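Local coordinates for GTPase-activating protein GYP1 (Saccharomyces cerevisiae, PDB 1FKM), which stimulates GTP hydrolysis by Ypt/Rab GTPases such as YPT1 and YPT7, supplying catalytic arginine and glutamine fingers in trans from its TBC domain, at residues N13-K18 / K36-V41; R115-W120 / Q131-L136; C239-E244 / V329-A334. One frame throughout, in Å; residues are numbered along the deposited sequence.

How the contacts relate
The chain is the all-helical Ypt/Rab-GAP (TBC) domain, and the three contacts follow one another along it without interleaving. Contact 2 holds the glutamine finger, Gln131. The side chain of its Asn134 lies about 7 Å from that of Arg96, the arginine finger. Contacts 2 and 3 have centres 20 Å apart but touch through the start of helix 133-145. There Leu136 CD2 packs on Leu240 CD1 at 3.8 Å, and Asp135 OD2 makes a long, weak ion pair with Arg243 NH1. Contact 1 stands apart near the N-terminus. Its centre is 28 Å from the centre of either other contact, and it lies away from both fingers.

Contact 1: N13-K18 / K36-V41; sequences NILKDK and KIHRPV
Leu15 and His38 carry this contact between the end of helix 4-15 and the segment leading into helix 39-46, in the all-helical TBC-type GAP domain. Leu15 is the last residue of helix 4-15, close to the N-terminus of the chain. His38 belongs to segment 36-41. Helix 23-30 lies between them in sequence. The join is small, with 155 Å² buried in all.

The apolar part rests on one methyl group. Leu15 CD1 comes to 3.6 Å from His38 CD2 and also nears CG of the same ring. It arrives obliquely, neither squarely over the ring nor in its plane. The two side chains run past each other in opposite directions. In Leu15, CG is anti to the carbonyl carbon (chi1 -58°) and the chain is extended beyond it, which carries CD1 out to the ring. Val41, three residues after His38, also points toward segment 13-18, with a looser approach. Leu15 also touches Val42 and Leu45 of helix 39-46 and Leu26 of helix 23-30.

The polar part is arranged through Asp12 of helix 4-15, four residues before Lys16, which has already left the helix. Asp12 OD1 takes a hydrogen bond from His38 NE2 and a salt bridge from Lys16 NZ. The Asp12 carboxylate probably eases any repulsion between Lys16 and His38, whose charge is not seen. The bond from NE2 probably limits rotation of the His38 ring. On one face of that ring, Ile37 CG2 stands 3.9 Å above the plane of His38, toward the rim. Lys16 has a nearly straight side chain that reaches the ring edge near its plane, where Lys16 NZ lies 4.5 Å from His38 NE2.

Contact 2: R115-W120 / Q131-L136; sequences RILYLW and QGINDL
Leu117 packs against Ile133 and Asn134 where two helices of the TBC domain meet, helix 107-123 and helix 133-145. Gly132 is the N-cap of the second helix and follows directly on Gln131, the glutamine finger. All three touching residues are buried. The backbones are closest at Leu117 and Asn134, whose CA atoms are 7.1 Å apart.

The packing across the contact is apolar. The two methyls of Leu117 divide the work. Leu117 CD2 meets Ile133 CG2 at 3.8 Å, the branch of Ile133 that is anti to its backbone N. Leu117 CD1 rests on the backbone of the next residue, 3.8 Å from Asn134 CA, and also touches CB. Trp120, one turn on from Leu117, faces the same helix at a longer distance. Ile90 of helix 83-93 covers Leu117 as well.

The polar interactions lie within the second segment and around it. The amide of Asn134 leads away from Leu117 and is held at both ends. Its ND2 is hydrogen-bonded to Thr97 OG1. The bond ties the start of helix 133-145, beside Gln131, to the residue after the arginine finger Arg96. Asn134 CG sits between its backbone N and carbonyl carbon (chi1 57°), which turns the amide back toward Gly132. There Asn134 OD1 receives Gly132 N at 2.8 Å, with an N-H...O angle of 158°.

Contact 3: C239-E244 / V329-A334; sequences CLLMRE and VFVCAA
In Leu241, CG is anti to the carbonyl carbon (chi1 -77°) and the side chain then extends straight (chi2 175°); this carries CD1 out toward helix 324-338. On that helix Val331 has CG1 anti to its backbone N (chi1 171°), which presents this methyl to the leucine. The two side chains meet at an angle, Leu241 CD1 to Val331 CG1 at 3.7 Å. Cys332 takes the other part of the contact. Cys332 SG lies 4.0 Å from Leu241 CG and only slightly farther from CD1. The sulfur and the valine methyl thus both meet the end of one leucine.

All three residues are buried, and the contact is purely apolar. Trp236 also packs on Leu241, while Met237 covers Cys332 and Ala375 of helix 365-382 covers Val331.

The backbone explains how a loop residue reaches this position. Leu240 and Leu241 both have positive phi and form the centre of a type I' turn, closed by N of Met242 (present as selenomethionine) to Cys239 O at 3.0 Å. Leu240 is also the C' residue of a Schellman motif, the turn that ends helix 230-238 and directs Leu241 into the helical core.

Contact 1: N13-K18 / K36-V41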
ATOM      1  N   ASN A  13      22.924  10.470   5.908  1.00 27.97           N
ATOM      2  CA  ASN A  13      23.174  11.540   6.867  1.00 30.22           C
ATOM      3  C   ASN A  13      21.922  11.991   7.608  1.00 29.11           C
ATOM      4  O   ASN A  13      22.011  12.602   8.670  1.00 30.91           O
ATOM      5  CB  ASN A  13      23.848  12.728   6.178  1.00 36.05           C
ATOM      6  CG  ASN A  13      25.279  12.418   5.767  1.00 37.57           C
ATOM      7  OD1 ASN A  13      26.046  11.851   6.545  1.00 40.96           O
ATOM      8  ND2 ASN A  13      25.643  12.789   4.548  1.00 37.87           N
ATOM      9  N   ILE A  14      20.753  11.690   7.054  1.00 27.61           N
ATOM     10  CA  ILE A  14      19.504  12.044   7.714  1.00 26.00           C
ATOM     11  C   ILE A  14      19.172  10.949   8.723  1.00 26.75           C
ATOM     12  O   ILE A  14      18.698  11.220   9.827  1.00 26.42           O
ATOM     13  CB  ILE A  14      18.333  12.154   6.706  1.00 25.75           C
ATOM     14  CG1 ILE A  14      18.506  13.403   5.839  1.00 26.70           C
ATOM     15  CG2 ILE A  14      16.995  12.200   7.450  1.00 25.21           C
ATOM     16  CD1 ILE A  14      17.427  13.577   4.779  1.00 24.75           C
ATOM     17  N   LEU A  15      19.470   9.712   8.346  1.00 23.85           N
ATOM     18  CA  LEU A  15      19.157   8.559   9.179  1.00 28.00           C
ATOM     19  C   LEU A  15      20.212   8.082  10.174  1.00 32.54           C
ATOM     20  O   LEU A  15      19.866   7.560  11.235  1.00 32.98           O
ATOM     21  CB  LEU A  15      18.781   7.385   8.276  1.00 27.23           C
ATOM     22  CG  LEU A  15      17.607   7.615   7.325  1.00 25.98           C
ATOM     23  CD1 LEU A  15      17.499   6.442   6.364  1.00 24.54           C
ATOM     24  CD2 LEU A  15      16.315   7.787   8.129  1.00 25.00           C
ATOM     25  N   LYS A  16      21.487   8.260   9.844  1.00 39.09           N
ATOM     26  CA  LYS A  16      22.561   7.778  10.712  1.00 44.96           C
ATOM     27  C   LYS A  16      23.341   8.838  11.481  1.00 48.12           C
ATOM     28  O   LYS A  16      23.580   9.938  10.982  1.00 49.33           O
ATOM     29  CB  LYS A  16      23.514   6.923   9.877  1.00 52.58           C
ATOM     30  CG  LYS A  16      22.796   5.789   9.160  1.00 55.46           C
ATOM     31  CD  LYS A  16      23.667   5.102   8.124  1.00 58.39           C
ATOM     32  CE  LYS A  16      22.869   4.037   7.381  1.00 60.77           C
ATOM     33  NZ  LYS A  16      23.655   3.385   6.297  1.00 63.10           N
ATOM     34  N   ASP A  17      23.725   8.489  12.707  1.00 55.51           N
ATOM     35  CA  ASP A  17      24.486   9.374  13.588  1.00 59.24           C
ATOM     36  C   ASP A  17      23.809  10.733  13.783  1.00 59.50           C
ATOM     37  O   ASP A  17      24.413  11.776  13.525  1.00 58.72           O
ATOM     38  CB  ASP A  17      25.899   9.572  13.024  1.00 69.74           C
ATOM     39  CG  ASP A  17      26.823  10.299  13.988  1.00 70.12           C
ATOM     40  OD1 ASP A  17      26.404  10.571  15.134  1.00 70.12           O
ATOM     41  OD2 ASP A  17      27.973  10.595  13.598  1.00 70.12           O
ATOM     42  N   LYS A  18      22.563  10.723  14.254  1.00 70.12           N
ATOM     43  CA  LYS A  18      21.819  11.966  14.467  1.00 70.12           C
ATOM     44  C   LYS A  18      21.006  11.930  15.769  1.00 69.32           C
ATOM     45  O   LYS A  18      20.474  12.947  16.213  1.00 70.12           O
ATOM     46  CB  LYS A  18      20.888  12.214  13.271  1.00 64.34           C
ATOM     47  CG  LYS A  18      20.604  13.684  12.954  1.00 67.15           C
ATOM     48  CD  LYS A  18      19.759  14.362  14.023  1.00 70.12           C
ATOM     49  CE  LYS A  18      19.416  15.794  13.642  1.00 70.12           C
ATOM     50  NZ  LYS A  18      18.577  15.853  12.413  1.00 70.12           N
ATOM     51  N   LYS A  36      16.110   2.116  -2.713  1.00 22.32           N
ATOM     52  CA  LYS A  36      15.647   0.814  -2.244  1.00 25.59           C
ATOM     53  C   LYS A  36      16.294   0.322  -0.951  1.00 24.32           C
ATOM     54  O   LYS A  36      15.616  -0.251  -0.100  1.00 23.77           O
ATOM     55  CB  LYS A  36      15.805  -0.244  -3.346  1.00 34.08           C
ATOM     56  CG  LYS A  36      17.223  -0.465  -3.841  1.00 40.96           C
ATOM     57  CD  LYS A  36      17.260  -1.603  -4.854  1.00 47.96           C
ATOM     58  CE  LYS A  36      18.665  -1.857  -5.386  1.00 50.68           C
ATOM     59  NZ  LYS A  36      19.174  -0.703  -6.177  1.00 57.46           N
ATOM     60  N   ILE A  37      17.589   0.548  -0.780  1.00 23.96           N
ATOM     61  CA  ILE A  37      18.246   0.083   0.436  1.00 23.83           C
ATOM     62  C   ILE A  37      17.693   0.754   1.707  1.00 24.33           C
ATOM     63  O   ILE A  37      17.757   0.183   2.798  1.00 22.41           O
ATOM     64  CB  ILE A  37      19.777   0.293   0.361  1.00 32.16           C
ATOM     65  CG1 ILE A  37      20.449  -0.405   1.544  1.00 34.71           C
ATOM     66  CG2 ILE A  37      20.112   1.782   0.355  1.00 32.40           C
ATOM     67  CD1 ILE A  37      21.960  -0.364   1.498  1.00 41.04           C
ATOM     68  N   HIS A  38      17.125   1.948   1.562  1.00 20.66           N
ATOM     69  CA  HIS A  38      16.586   2.674   2.714  1.00 21.19           C
ATOM     70  C   HIS A  38      15.093   2.516   2.964  1.00 19.55           C
ATOM     71  O   HIS A  38      14.604   2.895   4.027  1.00 18.68           O
ATOM     72  CB  HIS A  38      16.887   4.171   2.583  1.00 25.03           C
ATOM     73  CG  HIS A  38      18.311   4.523   2.869  1.00 25.92           C
ATOM     74  ND1 HIS A  38      19.119   5.158   1.950  1.00 27.89           N
ATOM     75  CD2 HIS A  38      19.074   4.323   3.968  1.00 25.42           C
ATOM     76  CE1 HIS A  38      20.320   5.331   2.471  1.00 25.49           C
ATOM     77  NE2 HIS A  38      20.319   4.834   3.694  1.00 28.85           N
ATOM     78  N   ARG A  39      14.360   1.959   2.008  1.00 20.44           N
ATOM     79  CA  ARG A  39      12.919   1.830   2.195  1.00 20.03           C
ATOM     80  C   ARG A  39      12.423   1.190   3.487  1.00 19.60           C
ATOM     81  O   ARG A  39      11.521   1.725   4.129  1.00 21.99           O
ATOM     82  CB  ARG A  39      12.272   1.124   1.000  1.00 23.29           C
ATOM     83  CG  ARG A  39      12.118   2.026  -0.208  1.00 24.11           C
ATOM     84  CD  ARG A  39      11.050   1.510  -1.169  1.00 23.87           C
ATOM     85  NE  ARG A  39      10.849   2.435  -2.279  1.00 22.16           N
ATOM     86  CZ  ARG A  39      11.360   2.278  -3.496  1.00 24.05           C
ATOM     87  NH1 ARG A  39      12.112   1.221  -3.779  1.00 25.18           N
ATOM     88  NH2 ARG A  39      11.119   3.185  -4.431  1.00 24.55           N
ATOM     89  N   PRO A  40      12.982   0.037   3.884  1.00 18.96           N
ATOM     90  CA  PRO A  40      12.502  -0.582   5.123  1.00 20.90           C
ATOM     91  C   PRO A  40      12.444   0.400   6.292  1.00 22.44           C
ATOM     92  O   PRO A  40      11.380   0.629   6.870  1.00 22.05           O
ATOM     93  CB  PRO A  40      13.509  -1.705   5.354  1.00 17.80           C
ATOM     94  CG  PRO A  40      13.843  -2.123   3.947  1.00 17.27           C
ATOM     95  CD  PRO A  40      14.036  -0.786   3.265  1.00 17.22           C
ATOM     96  N   VAL A  41      13.589   0.987   6.621  1.00 21.02           N
ATOM     97  CA  VAL A  41      13.658   1.938   7.726  1.00 20.24           C
ATOM     98  C   VAL A  41      12.806   3.188   7.514  1.00 18.87           C
ATOM     99  O   VAL A  41      12.028   3.570   8.390  1.00 19.30           O
ATOM    100  CB  VAL A  41      15.111   2.372   7.987  1.00 24.99           C
ATOM    101  CG1 VAL A  41      15.144   3.522   8.984  1.00 27.31           C
ATOM    102  CG2 VAL A  41      15.903   1.194   8.535  1.00 30.36           C
TER

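Contact 2: R115-W120 / Q131-L136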
ATOM      1  N   ARG A 115      -1.413 -15.328   8.906  1.00 20.30           N
ATOM      2  CA  ARG A 115      -1.359 -14.905  10.307  1.00 19.27           C
ATOM      3  C   ARG A 115      -1.530 -13.396  10.464  1.00 18.70           C
ATOM      4  O   ARG A 115      -2.256 -12.928  11.348  1.00 17.96           O
ATOM      5  CB  ARG A 115      -0.035 -15.339  10.946  1.00 22.12           C
ATOM      6  CG  ARG A 115       0.129 -16.847  11.105  1.00 28.70           C
ATOM      7  CD  ARG A 115       1.365 -17.186  11.928  1.00 31.52           C
ATOM      8  NE  ARG A 115       2.615 -17.047  11.185  1.00 33.44           N
ATOM      9  CZ  ARG A 115       3.178 -18.021  10.472  1.00 36.74           C
ATOM     10  NH1 ARG A 115       2.599 -19.215  10.399  1.00 35.71           N
ATOM     11  NH2 ARG A 115       4.330 -17.811   9.841  1.00 34.84           N
ATOM     12  N   ILE A 116      -0.851 -12.634   9.615  1.00 18.73           N
ATOM     13  CA  ILE A 116      -0.948 -11.178   9.668  1.00 19.57           C
ATOM     14  C   ILE A 116      -2.383 -10.702   9.461  1.00 18.73           C
ATOM     15  O   ILE A 116      -2.908  -9.905  10.246  1.00 20.15           O
ATOM     16  CB  ILE A 116      -0.051 -10.524   8.590  1.00 18.20           C
ATOM     17  CG1 ILE A 116       1.423 -10.794   8.911  1.00 18.22           C
ATOM     18  CG2 ILE A 116      -0.327  -9.028   8.525  1.00 18.99           C
ATOM     19  CD1 ILE A 116       2.391 -10.409   7.785  1.00 18.08           C
ATOM     20  N   LEU A 117      -3.021 -11.193   8.406  1.00 15.04           N
ATOM     21  CA  LEU A 117      -4.383 -10.780   8.106  1.00 15.95           C
ATOM     22  C   LEU A 117      -5.377 -11.281   9.136  1.00 17.05           C
ATOM     23  O   LEU A 117      -6.341 -10.588   9.463  1.00 16.96           O
ATOM     24  CB  LEU A 117      -4.792 -11.270   6.717  1.00 17.87           C
ATOM     25  CG  LEU A 117      -3.971 -10.660   5.577  1.00 19.16           C
ATOM     26  CD1 LEU A 117      -4.414 -11.263   4.249  1.00 18.72           C
ATOM     27  CD2 LEU A 117      -4.152  -9.152   5.560  1.00 19.23           C
ATOM     28  N   TYR A 118      -5.136 -12.482   9.649  1.00 18.01           N
ATOM     29  CA  TYR A 118      -6.030 -13.057  10.646  1.00 19.95           C
ATOM     30  C   TYR A 118      -6.023 -12.196  11.904  1.00 19.33           C
ATOM     31  O   TYR A 118      -7.082 -11.859  12.441  1.00 20.61           O
ATOM     32  CB  TYR A 118      -5.592 -14.481  10.992  1.00 20.36           C
ATOM     33  CG  TYR A 118      -6.438 -15.134  12.060  1.00 23.24           C
ATOM     34  CD1 TYR A 118      -7.781 -15.434  11.829  1.00 22.61           C
ATOM     35  CD2 TYR A 118      -5.897 -15.438  13.309  1.00 26.75           C
ATOM     36  CE1 TYR A 118      -8.571 -16.024  12.820  1.00 27.74           C
ATOM     37  CE2 TYR A 118      -6.675 -16.025  14.310  1.00 29.07           C
ATOM     38  CZ  TYR A 118      -8.010 -16.315  14.059  1.00 29.95           C
ATOM     39  OH  TYR A 118      -8.784 -16.873  15.056  1.00 31.37           O
ATOM     40  N   LEU A 119      -4.831 -11.838  12.373  1.00 19.48           N
ATOM     41  CA  LEU A 119      -4.720 -11.022  13.578  1.00 21.11           C
ATOM     42  C   LEU A 119      -5.388  -9.666  13.402  1.00 20.93           C
ATOM     43  O   LEU A 119      -6.078  -9.184  14.304  1.00 21.59           O
ATOM     44  CB  LEU A 119      -3.252 -10.829  13.973  1.00 19.04           C
ATOM     45  CG  LEU A 119      -3.053 -10.039  15.275  1.00 22.81           C
ATOM     46  CD1 LEU A 119      -3.787 -10.738  16.423  1.00 22.88           C
ATOM     47  CD2 LEU A 119      -1.569  -9.912  15.581  1.00 21.81           C
ATOM     48  N   TRP A 120      -5.191  -9.039  12.244  1.00 20.98           N
ATOM     49  CA  TRP A 120      -5.816  -7.741  12.005  1.00 18.78           C
ATOM     50  C   TRP A 120      -7.336  -7.900  11.992  1.00 20.20           C
ATOM     51  O   TRP A 120      -8.067  -7.080  12.566  1.00 19.10           O
ATOM     52  CB  TRP A 120      -5.363  -7.145  10.669  1.00 21.39           C
ATOM     53  CG  TRP A 120      -5.924  -5.763  10.439  1.00 19.97           C
ATOM     54  CD1 TRP A 120      -5.355  -4.576  10.799  1.00 22.24           C
ATOM     55  CD2 TRP A 120      -7.197  -5.440   9.864  1.00 20.60           C
ATOM     56  NE1 TRP A 120      -6.195  -3.532  10.484  1.00 22.34           N
ATOM     57  CE2 TRP A 120      -7.333  -4.035   9.911  1.00 20.74           C
ATOM     58  CE3 TRP A 120      -8.240  -6.202   9.318  1.00 20.37           C
ATOM     59  CZ2 TRP A 120      -8.470  -3.374   9.434  1.00 22.05           C
ATOM     60  CZ3 TRP A 120      -9.369  -5.545   8.845  1.00 21.60           C
ATOM     61  CH2 TRP A 120      -9.475  -4.146   8.907  1.00 20.76           C
ATOM     62  N   GLN A 131     -11.955  -8.275   1.452  1.00 26.43           N
ATOM     63  CA  GLN A 131     -11.166  -8.455   0.244  1.00 29.45           C
ATOM     64  C   GLN A 131     -10.612  -7.087  -0.137  1.00 29.22           C
ATOM     65  O   GLN A 131     -11.351  -6.096  -0.205  1.00 27.68           O
ATOM     66  CB  GLN A 131     -12.035  -9.027  -0.879  1.00 46.54           C
ATOM     67  CG  GLN A 131     -11.247  -9.520  -2.080  1.00 53.80           C
ATOM     68  CD  GLN A 131     -12.080 -10.383  -3.006  1.00 57.80           C
ATOM     69  OE1 GLN A 131     -13.060  -9.921  -3.595  1.00 59.25           O
ATOM     70  NE2 GLN A 131     -11.697 -11.650  -3.136  1.00 59.48           N
ATOM     71  N   GLY A 132      -9.306  -7.042  -0.372  1.00 28.53           N
ATOM     72  CA  GLY A 132      -8.646  -5.797  -0.701  1.00 26.81           C
ATOM     73  C   GLY A 132      -7.514  -5.592   0.288  1.00 26.87           C
ATOM     74  O   GLY A 132      -6.450  -5.079  -0.063  1.00 25.41           O
ATOM     75  N   ILE A 133      -7.741  -5.998   1.536  1.00 22.46           N
ATOM     76  CA  ILE A 133      -6.719  -5.867   2.570  1.00 22.83           C
ATOM     77  C   ILE A 133      -5.581  -6.838   2.272  1.00 21.08           C
ATOM     78  O   ILE A 133      -4.428  -6.599   2.648  1.00 22.23           O
ATOM     79  CB  ILE A 133      -7.290  -6.170   3.965  1.00 28.17           C
ATOM     80  CG1 ILE A 133      -8.430  -5.199   4.283  1.00 30.65           C
ATOM     81  CG2 ILE A 133      -6.197  -6.044   5.010  1.00 29.20           C
ATOM     82  CD1 ILE A 133      -8.009  -3.741   4.286  1.00 34.69           C
ATOM     83  N   ASN A 134      -5.906  -7.935   1.595  1.00 21.71           N
ATOM     84  CA  ASN A 134      -4.891  -8.924   1.232  1.00 22.41           C
ATOM     85  C   ASN A 134      -3.923  -8.306   0.225  1.00 23.13           C
ATOM     86  O   ASN A 134      -2.758  -8.691   0.151  1.00 23.32           O
ATOM     87  CB  ASN A 134      -5.541 -10.182   0.646  1.00 21.77           C
ATOM     88  CG  ASN A 134      -6.409  -9.892  -0.562  1.00 23.98           C
ATOM     89  OD1 ASN A 134      -7.286  -9.028  -0.522  1.00 24.15           O
ATOM     90  ND2 ASN A 134      -6.177 -10.625  -1.644  1.00 24.25           N
ATOM     91  N   ASP A 135      -4.409  -7.342  -0.548  1.00 21.96           N
ATOM     92  CA  ASP A 135      -3.548  -6.672  -1.513  1.00 24.03           C
ATOM     93  C   ASP A 135      -2.692  -5.629  -0.800  1.00 23.58           C
ATOM     94  O   ASP A 135      -1.480  -5.558  -1.010  1.00 23.00           O
ATOM     95  CB  ASP A 135      -4.380  -5.967  -2.592  1.00 30.41           C
ATOM     96  CG  ASP A 135      -5.161  -6.935  -3.455  1.00 34.07           C
ATOM     97  OD1 ASP A 135      -4.532  -7.790  -4.114  1.00 34.49           O
ATOM     98  OD2 ASP A 135      -6.405  -6.834  -3.472  1.00 37.28           O
ATOM     99  N   LEU A 136      -3.331  -4.829   0.053  1.00 20.74           N
ATOM    100  CA  LEU A 136      -2.640  -3.754   0.767  1.00 20.06           C
ATOM    101  C   LEU A 136      -1.485  -4.163   1.656  1.00 19.20           C
ATOM    102  O   LEU A 136      -0.568  -3.378   1.879  1.00 20.46           O
ATOM    103  CB  LEU A 136      -3.633  -2.942   1.606  1.00 20.26           C
ATOM    104  CG  LEU A 136      -4.667  -2.135   0.823  1.00 23.37           C
ATOM    105  CD1 LEU A 136      -5.524  -1.333   1.796  1.00 26.40           C
ATOM    106  CD2 LEU A 136      -3.965  -1.207  -0.153  1.00 24.13           C
TER

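Contact 3: C239-E244 / V329-A334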
ATOM      1  N   CYS A 239      -8.154  -1.045  -3.408  1.00 24.53           N
ATOM      2  CA  CYS A 239      -6.774  -1.535  -3.357  1.00 26.01           C
ATOM      3  C   CYS A 239      -5.743  -0.427  -3.582  1.00 24.71           C
ATOM      4  O   CYS A 239      -4.588  -0.706  -3.889  1.00 22.72           O
ATOM      5  CB  CYS A 239      -6.581  -2.633  -4.411  1.00 31.88           C
ATOM      6  SG  CYS A 239      -7.876  -3.898  -4.420  1.00 42.38           S
ATOM      7  N   LEU A 240      -6.163   0.824  -3.418  1.00 25.23           N
ATOM      8  CA  LEU A 240      -5.280   1.969  -3.619  1.00 25.90           C
ATOM      9  C   LEU A 240      -4.492   1.892  -4.936  1.00 25.69           C
ATOM     10  O   LEU A 240      -3.269   2.066  -4.954  1.00 26.52           O
ATOM     11  CB  LEU A 240      -4.312   2.116  -2.437  1.00 29.67           C
ATOM     12  CG  LEU A 240      -4.913   2.451  -1.067  1.00 29.55           C
ATOM     13  CD1 LEU A 240      -3.798   2.583  -0.041  1.00 29.66           C
ATOM     14  CD2 LEU A 240      -5.707   3.750  -1.145  1.00 29.11           C
ATOM     15  N   LEU A 241      -5.205   1.630  -6.030  1.00 21.66           N
ATOM     16  CA  LEU A 241      -4.613   1.548  -7.371  1.00 21.85           C
ATOM     17  C   LEU A 241      -3.606   0.428  -7.612  1.00 22.01           C
ATOM     18  O   LEU A 241      -3.051   0.311  -8.707  1.00 20.22           O
ATOM     19  CB  LEU A 241      -3.965   2.890  -7.743  1.00 23.42           C
ATOM     20  CG  LEU A 241      -4.905   4.020  -8.176  1.00 25.92           C
ATOM     21  CD1 LEU A 241      -4.120   5.312  -8.383  1.00 24.62           C
ATOM     22  CD2 LEU A 241      -5.608   3.620  -9.461  1.00 22.47           C
HETATM   23  N   MSE A 242      -3.381  -0.414  -6.611  1.00 25.94           N
HETATM   24  CA  MSE A 242      -2.421  -1.502  -6.768  1.00 29.10           C
HETATM   25  C   MSE A 242      -2.699  -2.446  -7.927  1.00 30.79           C
HETATM   26  O   MSE A 242      -1.772  -2.955  -8.555  1.00 33.26           O
HETATM   27  CB  MSE A 242      -2.345  -2.330  -5.494  1.00 28.25           C
HETATM   28  CG  MSE A 242      -1.591  -1.688  -4.371  1.00 30.90           C
HETATM   29 SE   MSE A 242      -1.463  -2.994  -2.968  1.00 32.55          SE
HETATM   30  CE  MSE A 242      -0.451  -4.339  -3.927  1.00 28.00           C
ATOM     31  N   ARG A 243      -3.971  -2.686  -8.209  1.00 28.12           N
ATOM     32  CA  ARG A 243      -4.340  -3.597  -9.280  1.00 31.61           C
ATOM     33  C   ARG A 243      -4.238  -2.957 -10.659  1.00 30.78           C
ATOM     34  O   ARG A 243      -4.553  -3.593 -11.663  1.00 31.27           O
ATOM     35  CB  ARG A 243      -5.761  -4.111  -9.046  1.00 40.04           C
ATOM     36  CG  ARG A 243      -5.957  -4.729  -7.669  1.00 46.26           C
ATOM     37  CD  ARG A 243      -5.287  -6.085  -7.564  1.00 50.01           C
ATOM     38  NE  ARG A 243      -6.072  -7.114  -8.239  1.00 56.09           N
ATOM     39  CZ  ARG A 243      -7.269  -7.522  -7.833  1.00 58.97           C
ATOM     40  NH1 ARG A 243      -7.820  -6.991  -6.750  1.00 61.00           N
ATOM     41  NH2 ARG A 243      -7.922  -8.455  -8.512  1.00 61.30           N
ATOM     42  N   GLU A 244      -3.782  -1.708 -10.704  1.00 28.79           N
ATOM     43  CA  GLU A 244      -3.659  -0.985 -11.967  1.00 28.25           C
ATOM     44  C   GLU A 244      -2.209  -0.736 -12.374  1.00 26.68           C
ATOM     45  O   GLU A 244      -1.954  -0.153 -13.429  1.00 26.22           O
ATOM     46  CB  GLU A 244      -4.362   0.374 -11.876  1.00 33.87           C
ATOM     47  CG  GLU A 244      -5.649   0.387 -11.066  1.00 38.39           C
ATOM     48  CD  GLU A 244      -6.619  -0.679 -11.504  1.00 39.09           C
ATOM     49  OE1 GLU A 244      -6.842  -0.808 -12.724  1.00 42.91           O
ATOM     50  OE2 GLU A 244      -7.164  -1.382 -10.629  1.00 41.56           O
ATOM     51  N   VAL A 329      -7.698  10.370  -3.977  1.00 19.85           N
ATOM     52  CA  VAL A 329      -8.750  10.785  -4.901  1.00 19.62           C
ATOM     53  C   VAL A 329      -8.162  11.649  -6.016  1.00 20.52           C
ATOM     54  O   VAL A 329      -8.552  11.521  -7.171  1.00 19.01           O
ATOM     55  CB  VAL A 329      -9.865  11.576  -4.180  1.00 33.11           C
ATOM     56  CG1 VAL A 329     -10.797  12.219  -5.197  1.00 35.77           C
ATOM     57  CG2 VAL A 329     -10.659  10.639  -3.284  1.00 36.32           C
ATOM     58  N   PHE A 330      -7.224  12.528  -5.677  1.00 19.90           N
ATOM     59  CA  PHE A 330      -6.610  13.366  -6.700  1.00 19.13           C
ATOM     60  C   PHE A 330      -5.706  12.569  -7.633  1.00 19.44           C
ATOM     61  O   PHE A 330      -5.633  12.864  -8.830  1.00 20.96           O
ATOM     62  CB  PHE A 330      -5.851  14.530  -6.059  1.00 18.98           C
ATOM     63  CG  PHE A 330      -6.758  15.622  -5.567  1.00 21.74           C
ATOM     64  CD1 PHE A 330      -7.263  16.566  -6.457  1.00 21.58           C
ATOM     65  CD2 PHE A 330      -7.159  15.675  -4.234  1.00 21.48           C
ATOM     66  CE1 PHE A 330      -8.160  17.546  -6.029  1.00 23.94           C
ATOM     67  CE2 PHE A 330      -8.054  16.652  -3.792  1.00 22.23           C
ATOM     68  CZ  PHE A 330      -8.557  17.592  -4.694  1.00 25.08           C
ATOM     69  N   VAL A 331      -5.018  11.563  -7.095  1.00 16.12           N
ATOM     70  CA  VAL A 331      -4.165  10.715  -7.920  1.00 17.36           C
ATOM     71  C   VAL A 331      -5.068   9.956  -8.902  1.00 17.84           C
ATOM     72  O   VAL A 331      -4.732   9.801 -10.078  1.00 17.21           O
ATOM     73  CB  VAL A 331      -3.374   9.696  -7.059  1.00 18.06           C
ATOM     74  CG1 VAL A 331      -2.660   8.685  -7.951  1.00 16.72           C
ATOM     75  CG2 VAL A 331      -2.364  10.427  -6.197  1.00 18.88           C
ATOM     76  N   CYS A 332      -6.214   9.480  -8.417  1.00 17.74           N
ATOM     77  CA  CYS A 332      -7.146   8.753  -9.275  1.00 19.59           C
ATOM     78  C   CYS A 332      -7.714   9.657 -10.362  1.00 20.40           C
ATOM     79  O   CYS A 332      -7.900   9.226 -11.498  1.00 20.23           O
ATOM     80  CB  CYS A 332      -8.292   8.157  -8.455  1.00 23.47           C
ATOM     81  SG  CYS A 332      -7.825   6.705  -7.481  1.00 23.39           S
ATOM     82  N   ALA A 333      -7.993  10.907 -10.013  1.00 20.37           N
ATOM     83  CA  ALA A 333      -8.528  11.854 -10.988  1.00 21.06           C
ATOM     84  C   ALA A 333      -7.481  12.147 -12.069  1.00 22.20           C
ATOM     85  O   ALA A 333      -7.794  12.144 -13.261  1.00 21.73           O
ATOM     86  CB  ALA A 333      -8.946  13.151 -10.286  1.00 21.54           C
ATOM     87  N   ALA A 334      -6.241  12.391 -11.656  1.00 21.84           N
ATOM     88  CA  ALA A 334      -5.172  12.682 -12.610  1.00 21.66           C
ATOM     89  C   ALA A 334      -4.891  11.469 -13.496  1.00 21.58           C
ATOM     90  O   ALA A 334      -4.598  11.612 -14.686  1.00 22.05           O
ATOM     91  CB  ALA A 334      -3.902  13.106 -11.868  1.00 22.49           C
TER